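Local coordinates for LP15968p (Drosophila melanogaster, PDB 3MN8), which releases C-terminal arginine and lysine from peptides and proteins as a zinc metallocarboxypeptidase, here its active 1B catalytic domain with the transthyretin-like domain that follows, at residues A[30-34]-A[113-117]; A[57-61]-A[119-123]; A[210-214]-A[331-335]. One frame throughout, in Å; residues are numbered along the deposited sequence.

Interaction 1 of 3, residues A[30-34]-A[113-117]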
# COMPACT_ATOMS: atom_id res chain seq x y z
N GLU A 30 8.33 -8.95 -23.14
CA GLU A 30 8.78 -8.72 -21.76
C GLU A 30 10.12 -9.36 -21.33
O GLU A 30 10.41 -10.51 -21.63
CB GLU A 30 7.68 -9.15 -20.79
CG GLU A 30 6.29 -8.66 -21.16
CD GLU A 30 5.18 -9.38 -20.40
OE1 GLU A 30 5.08 -10.62 -20.53
OE2 GLU A 30 4.42 -8.70 -19.67
N ASP A 31 10.92 -8.60 -20.60
CA ASP A 31 12.12 -9.13 -19.98
C ASP A 31 11.80 -9.60 -18.55
O ASP A 31 11.92 -8.85 -17.58
CB ASP A 31 13.22 -8.06 -19.97
CG ASP A 31 14.39 -8.43 -19.09
OD1 ASP A 31 15.27 -7.57 -18.86
OD2 ASP A 31 14.43 -9.59 -18.61
N GLU A 32 11.37 -10.86 -18.43
CA GLU A 32 11.06 -11.46 -17.14
C GLU A 32 12.10 -12.53 -16.76
O GLU A 32 11.76 -13.61 -16.28
CB GLU A 32 9.68 -12.12 -17.18
CG GLU A 32 8.52 -11.18 -17.42
CD GLU A 32 7.19 -11.93 -17.51
OE1 GLU A 32 6.49 -12.00 -16.48
OE2 GLU A 32 6.86 -12.45 -18.60
N SER A 33 13.38 -12.22 -16.99
CA SER A 33 14.45 -13.18 -16.75
C SER A 33 14.53 -13.58 -15.28
O SER A 33 14.95 -14.71 -14.95
CB SER A 33 15.79 -12.60 -17.21
OG SER A 33 16.18 -11.50 -16.41
N PHE A 34 14.11 -12.67 -14.41
CA PHE A 34 14.17 -12.90 -12.97
C PHE A 34 13.51 -14.21 -12.53
O PHE A 34 13.54 -14.55 -11.35
CB PHE A 34 13.61 -11.70 -12.18
CG PHE A 34 12.24 -11.22 -12.63
CD1 PHE A 34 11.08 -11.82 -12.15
CD2 PHE A 34 12.10 -10.14 -13.48
CE1 PHE A 34 9.82 -11.37 -12.54
CE2 PHE A 34 10.85 -9.68 -13.88
CZ PHE A 34 9.71 -10.30 -13.41
N TYR A 113 10.35 -9.39 -7.41
CA TYR A 113 10.00 -9.52 -8.82
C TYR A 113 9.48 -8.21 -9.47
O TYR A 113 9.91 -7.84 -10.56
CB TYR A 113 8.95 -10.62 -9.00
CG TYR A 113 9.46 -12.02 -8.72
CD1 TYR A 113 8.57 -13.06 -8.43
CD2 TYR A 113 10.82 -12.32 -8.77
CE1 TYR A 113 9.03 -14.35 -8.18
CE2 TYR A 113 11.29 -13.60 -8.53
CZ TYR A 113 10.39 -14.61 -8.23
OH TYR A 113 10.84 -15.88 -7.98
N MET A 114 8.55 -7.54 -8.81
CA MET A 114 8.01 -6.30 -9.34
C MET A 114 9.11 -5.27 -9.63
O MET A 114 9.19 -4.74 -10.73
CB MET A 114 6.94 -5.72 -8.40
CG MET A 114 6.33 -4.38 -8.87
SD MET A 114 5.39 -4.47 -10.43
CE MET A 114 4.25 -5.78 -10.00
N ALA A 115 9.97 -5.01 -8.65
CA ALA A 115 11.07 -4.07 -8.77
C ALA A 115 11.81 -4.27 -10.08
O ALA A 115 11.89 -3.37 -10.92
CB ALA A 115 12.04 -4.23 -7.60
N GLN A 116 12.37 -5.46 -10.25
CA GLN A 116 13.07 -5.81 -11.47
C GLN A 116 12.17 -5.63 -12.69
O GLN A 116 12.57 -5.00 -13.67
CB GLN A 116 13.55 -7.25 -11.38
CG GLN A 116 14.56 -7.51 -10.27
CD GLN A 116 14.81 -9.01 -10.06
OE1 GLN A 116 15.63 -9.63 -10.74
NE2 GLN A 116 14.08 -9.60 -9.12
N TYR A 117 10.96 -6.19 -12.62
CA TYR A 117 10.00 -6.13 -13.71
C TYR A 117 9.75 -4.71 -14.21
O TYR A 117 9.92 -4.41 -15.40
CB TYR A 117 8.67 -6.76 -13.28
CG TYR A 117 7.65 -6.81 -14.39
CD1 TYR A 117 7.66 -7.83 -15.33
CD2 TYR A 117 6.67 -5.83 -14.50
CE1 TYR A 117 6.73 -7.87 -16.35
CE2 TYR A 117 5.73 -5.86 -15.52
CZ TYR A 117 5.76 -6.89 -16.44
OH TYR A 117 4.84 -6.93 -17.46

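Interaction 2 of 3, residues A[57-61]-A[119-123]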
# COMPACT_ATOMS: atom_id res chain seq x y z
N TYR A 57 20.11 1.62 -12.74
CA TYR A 57 19.11 2.60 -13.16
C TYR A 57 19.22 3.89 -12.36
O TYR A 57 18.36 4.17 -11.55
CB TYR A 57 17.71 2.03 -13.00
CG TYR A 57 17.47 0.75 -13.77
CD1 TYR A 57 17.76 -0.49 -13.19
CD2 TYR A 57 16.95 0.77 -15.06
CE1 TYR A 57 17.54 -1.68 -13.89
CE2 TYR A 57 16.73 -0.41 -15.77
CZ TYR A 57 17.02 -1.64 -15.18
OH TYR A 57 16.79 -2.80 -15.89
N PRO A 58 20.28 4.67 -12.61
CA PRO A 58 20.67 5.84 -11.81
C PRO A 58 19.54 6.82 -11.52
O PRO A 58 19.46 7.32 -10.40
CB PRO A 58 21.73 6.52 -12.68
CG PRO A 58 22.32 5.41 -13.46
CD PRO A 58 21.21 4.43 -13.72
N ASN A 59 18.68 7.09 -12.50
CA ASN A 59 17.70 8.17 -12.36
C ASN A 59 16.30 7.74 -11.89
O ASN A 59 15.45 8.59 -11.59
CB ASN A 59 17.59 8.98 -13.65
CG ASN A 59 18.94 9.45 -14.17
OD1 ASN A 59 19.98 8.85 -13.87
ND2 ASN A 59 18.93 10.51 -14.97
N GLN A 60 16.07 6.44 -11.81
CA GLN A 60 14.72 5.94 -11.58
C GLN A 60 14.62 4.98 -10.40
O GLN A 60 13.54 4.76 -9.86
CB GLN A 60 14.21 5.29 -12.86
CG GLN A 60 15.21 5.40 -14.01
CD GLN A 60 14.52 5.63 -15.33
OE1 GLN A 60 15.06 5.31 -16.40
NE2 GLN A 60 13.32 6.20 -15.27
N ALA A 61 15.75 4.42 -10.00
CA ALA A 61 15.77 3.58 -8.81
C ALA A 61 16.61 4.23 -7.73
O ALA A 61 17.74 4.65 -7.98
CB ALA A 61 16.30 2.20 -9.14
N LEU A 119 11.45 -1.87 -13.61
CA LEU A 119 12.64 -1.21 -14.11
C LEU A 119 13.07 -1.72 -15.47
O LEU A 119 13.21 -0.94 -16.41
CB LEU A 119 13.79 -1.32 -13.11
CG LEU A 119 13.68 -0.31 -11.97
CD1 LEU A 119 14.76 -0.57 -10.92
CD2 LEU A 119 13.75 1.11 -12.54
N GLY A 120 13.25 -3.04 -15.57
CA GLY A 120 13.76 -3.65 -16.79
C GLY A 120 12.79 -3.65 -17.96
O GLY A 120 13.17 -4.01 -19.08
N ASN A 121 11.55 -3.23 -17.72
CA ASN A 121 10.56 -3.21 -18.78
C ASN A 121 9.94 -1.85 -19.09
O ASN A 121 9.40 -1.65 -20.18
CB ASN A 121 9.47 -4.23 -18.50
CG ASN A 121 9.94 -5.64 -18.75
OD1 ASN A 121 9.89 -6.13 -19.88
ND2 ASN A 121 10.40 -6.30 -17.70
N HIS A 122 10.04 -0.92 -18.14
CA HIS A 122 9.37 0.39 -18.25
C HIS A 122 9.69 1.19 -19.53
O HIS A 122 8.86 1.96 -20.00
CB HIS A 122 9.65 1.26 -17.00
CG HIS A 122 10.89 2.09 -17.11
ND1 HIS A 122 12.12 1.65 -16.68
CD2 HIS A 122 11.09 3.34 -17.60
CE1 HIS A 122 13.03 2.59 -16.90
NE2 HIS A 122 12.42 3.63 -17.46
N GLU A 123 10.89 1.02 -20.08
CA GLU A 123 11.19 1.70 -21.34
C GLU A 123 10.72 0.91 -22.56
O GLU A 123 10.55 1.48 -23.64
CB GLU A 123 12.68 2.03 -21.45
CG GLU A 123 13.15 3.11 -20.48
CD GLU A 123 14.47 3.74 -20.89
OE1 GLU A 123 15.24 3.10 -21.64
OE2 GLU A 123 14.74 4.88 -20.45

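Interaction 3 of 3, residues A[210-214]-A[331-335]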
# COMPACT_ATOMS: atom_id res chain seq x y z
N PHE A 210 1.40 9.58 1.20
CA PHE A 210 1.03 8.38 0.47
C PHE A 210 -0.45 8.35 0.13
O PHE A 210 -1.29 8.69 0.95
CB PHE A 210 1.44 7.13 1.23
CG PHE A 210 2.91 6.92 1.24
CD1 PHE A 210 3.66 7.17 2.38
CD2 PHE A 210 3.56 6.51 0.10
CE1 PHE A 210 5.02 6.98 2.39
CE2 PHE A 210 4.92 6.32 0.10
CZ PHE A 210 5.66 6.56 1.25
N VAL A 211 -0.75 7.95 -1.09
CA VAL A 211 -2.10 8.02 -1.61
C VAL A 211 -2.79 6.67 -1.51
O VAL A 211 -3.95 6.58 -1.12
CB VAL A 211 -2.12 8.48 -3.10
CG1 VAL A 211 -3.50 8.27 -3.70
CG2 VAL A 211 -1.67 9.95 -3.23
N LEU A 212 -2.06 5.62 -1.85
CA LEU A 212 -2.58 4.26 -1.88
C LEU A 212 -1.49 3.30 -1.40
O LEU A 212 -0.31 3.62 -1.50
CB LEU A 212 -3.01 3.91 -3.31
CG LEU A 212 -3.33 2.46 -3.72
CD1 LEU A 212 -4.35 1.84 -2.79
CD2 LEU A 212 -3.84 2.42 -5.17
N SER A 213 -1.88 2.14 -0.89
CA SER A 213 -0.92 1.19 -0.33
C SER A 213 -1.51 -0.21 -0.16
O SER A 213 -2.72 -0.39 -0.08
CB SER A 213 -0.44 1.69 1.04
OG SER A 213 0.36 0.71 1.67
N ALA A 214 -0.64 -1.20 -0.10
CA ALA A 214 -1.09 -2.56 0.16
C ALA A 214 -0.03 -3.27 0.95
O ALA A 214 1.16 -3.03 0.73
CB ALA A 214 -1.36 -3.28 -1.14
N LEU A 331 -3.96 -2.55 -9.49
CA LEU A 331 -4.19 -1.91 -8.20
C LEU A 331 -3.40 -0.62 -8.16
O LEU A 331 -3.92 0.42 -7.76
CB LEU A 331 -3.74 -2.82 -7.05
CG LEU A 331 -4.05 -2.36 -5.62
CD1 LEU A 331 -3.63 -3.42 -4.62
CD2 LEU A 331 -3.34 -1.06 -5.30
N LEU A 332 -2.16 -0.68 -8.60
CA LEU A 332 -1.33 0.52 -8.60
C LEU A 332 -2.03 1.62 -9.38
O LEU A 332 -2.09 2.75 -8.92
CB LEU A 332 0.06 0.25 -9.17
CG LEU A 332 0.95 -0.56 -8.20
CD1 LEU A 332 2.23 -1.04 -8.86
CD2 LEU A 332 1.25 0.24 -6.95
N ARG A 333 -2.59 1.27 -10.53
CA ARG A 333 -3.27 2.27 -11.38
C ARG A 333 -4.53 2.85 -10.74
O ARG A 333 -5.07 3.85 -11.22
CB ARG A 333 -3.56 1.71 -12.77
CG ARG A 333 -2.34 1.06 -13.40
CD ARG A 333 -2.39 1.00 -14.92
NE ARG A 333 -2.02 2.27 -15.52
CZ ARG A 333 -1.01 2.50 -16.36
NH1 ARG A 333 -0.84 3.73 -16.80
NH2 ARG A 333 -0.18 1.54 -16.77
N GLN A 334 -4.99 2.23 -9.66
CA GLN A 334 -6.11 2.75 -8.88
C GLN A 334 -5.70 4.00 -8.08
O GLN A 334 -6.55 4.77 -7.63
CB GLN A 334 -6.66 1.67 -7.96
CG GLN A 334 -7.50 0.60 -8.65
CD GLN A 334 -8.85 1.13 -9.11
OE1 GLN A 334 -9.70 1.49 -8.30
NE2 GLN A 334 -9.04 1.18 -10.42
N ALA A 335 -4.40 4.22 -7.92
CA ALA A 335 -3.95 5.45 -7.30
C ALA A 335 -4.20 6.64 -8.23
O ALA A 335 -3.77 7.76 -7.96
CB ALA A 335 -2.48 5.36 -6.94

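Interaction 1 of 3, residues A[30-34]-A[113-117]
The ring of F34 lies against helix 106-121 with the backbone O of Y113 over one face, 3.8 Å above the plane and toward the rim, and the C atom of its own near neighbour E32 over the other; CD1 of Y117 comes to its edge. The rings of F34 and Y113 are turned by only 27° but are slid so far apart that they barely overlap, touching mainly through F34 CD1 and Y113 CD2 at 3.4 Å. The F34 side chain starts between its backbone N and carbonyl carbon (chi1 51°), which aims the ring into the notch between Y113 and Y117, with F34 CZ 3.7 Å from Y117 CB. The amide of Q116 slides past F34 in the opposite direction, its OE1 3.2 Å from F34 CB, while Q116 NE2 bonds to V112 O. The ring of Y117 is met round its rim: E32 CG lies 3.9 Å from CE1 of Y117, and Y117 OH donates a 2.9 Å hydrogen bond to OE2 of E30, reaching it from above the carboxylate plane, although E30 is poorly ordered. D31 OD2 accepts from S33 N in an Asx turn. K325 forms salt bridges to both glutamates, and W321 bonds E32 OE1 and packs against both the F34 and Y117 rings. The N-terminal loop of the catalytic domain thus lies over helices 106-121 and 317-333, while M114 and A115 touch strand 136-140 of the central sheet.

Interaction 2 of 3, residues A[57-61]-A[119-123]
The turn that carries the chain from helix 43-56 into edge strand 61-68 of the central sheet packs on the last residues of helix 106-121, with Y57 and A61 both touching L119. The phenol ring of Y57 covers L119: CB of L119 stands 3.8 Å from the centroid of the Y57 ring, only 11° off the ring normal, a CH-pi contact over the face. With CG anti to its carbonyl carbon (chi1 -80°), L119 brings its two methyl groups under the CB end of that ring; CD1 of L119 also reaches A61 CB, at 3.6 Å. The far end of the ring passes over the helix backbone, where Y57 OH lies 3.3 Å from CA of G120. The turn is tied by the carbonyl O of Y57, which accepts from both Q60 N and A61 N. Within 119-123, ND1 of H122 donates to O of L119 at 2.8 Å, holding the imidazole against the carbonyl of L119. The edge of that imidazole faces the amide of Q60, whose plane is turned 77° from it, with Q60 OE1 3.3 Å from H122 NE2. Backbone bonds of N59 to T84 and of Q60 to S81 join the turn to the segment after strand 74-80, and H122 rests on V132 of helix 126-134, with the N-linked sugar on N133 about 6 Å from the H122 side chain.

Interaction 3 of 3, residues A[210-214]-A[331-335]
The CD2 methyl of L212 is the bump of this contact, and the C-terminal part of helix 317-333 and the residues after it supply the hollow. Around that methyl stand the O of L331, 3.3 Å from L212 CD2, the N of A335, also 3.3 Å from L212 CD2, and the side-chain carbons Q334 CB and A335 CB. The backbone atoms of this hollow are held by Q334 N bonding to L331 O and A335 N to L332 O. L212 reaches in with CG turned opposite its own backbone N (chi1 167°), and CD2 of L331 lies against L212 CD2 at 3.5 Å. Strand 212-217 is an inner strand of the mixed eight-stranded sheet of the M14 peptidase fold, and at its far end H217 binds the zinc. Alternation along it sends L212 and A214 to the helix, while S213 points away, its OG bonded to E301. With an alanine at L212 the branched end is gone, which is likely to leave a gap among L331, Q334 and A335. Farther along, A214 CB meets CD1 of L331 at 4.2 Å, where Y96 and I304 of the flanking strands also touch L331; L251 of helix 245-257 touches both L212 and Q334.

Interactions 1 and 2 share helix 106-121, one using its middle turns and the other its last, and their centres lie 11 Å apart. Along the chain their segments alternate, 30-34, 57-61, 113-117, 119-123, and they touch directly where D31 N probably bonds to N121 OD1, 2.8 Å away. Interaction 3 comes later in sequence, its centre about 20 Å from the centres of the other two. It joins sheet strand 212-217 to helix 317-333, the same helix whose W321 and K325 meet interaction 1. The first two therefore fasten the N-terminal loop and a helix-to-strand turn to the outside of the catalytic domain; interaction 3 lies in the interior, the A214 side chain about 13 Å from the zinc.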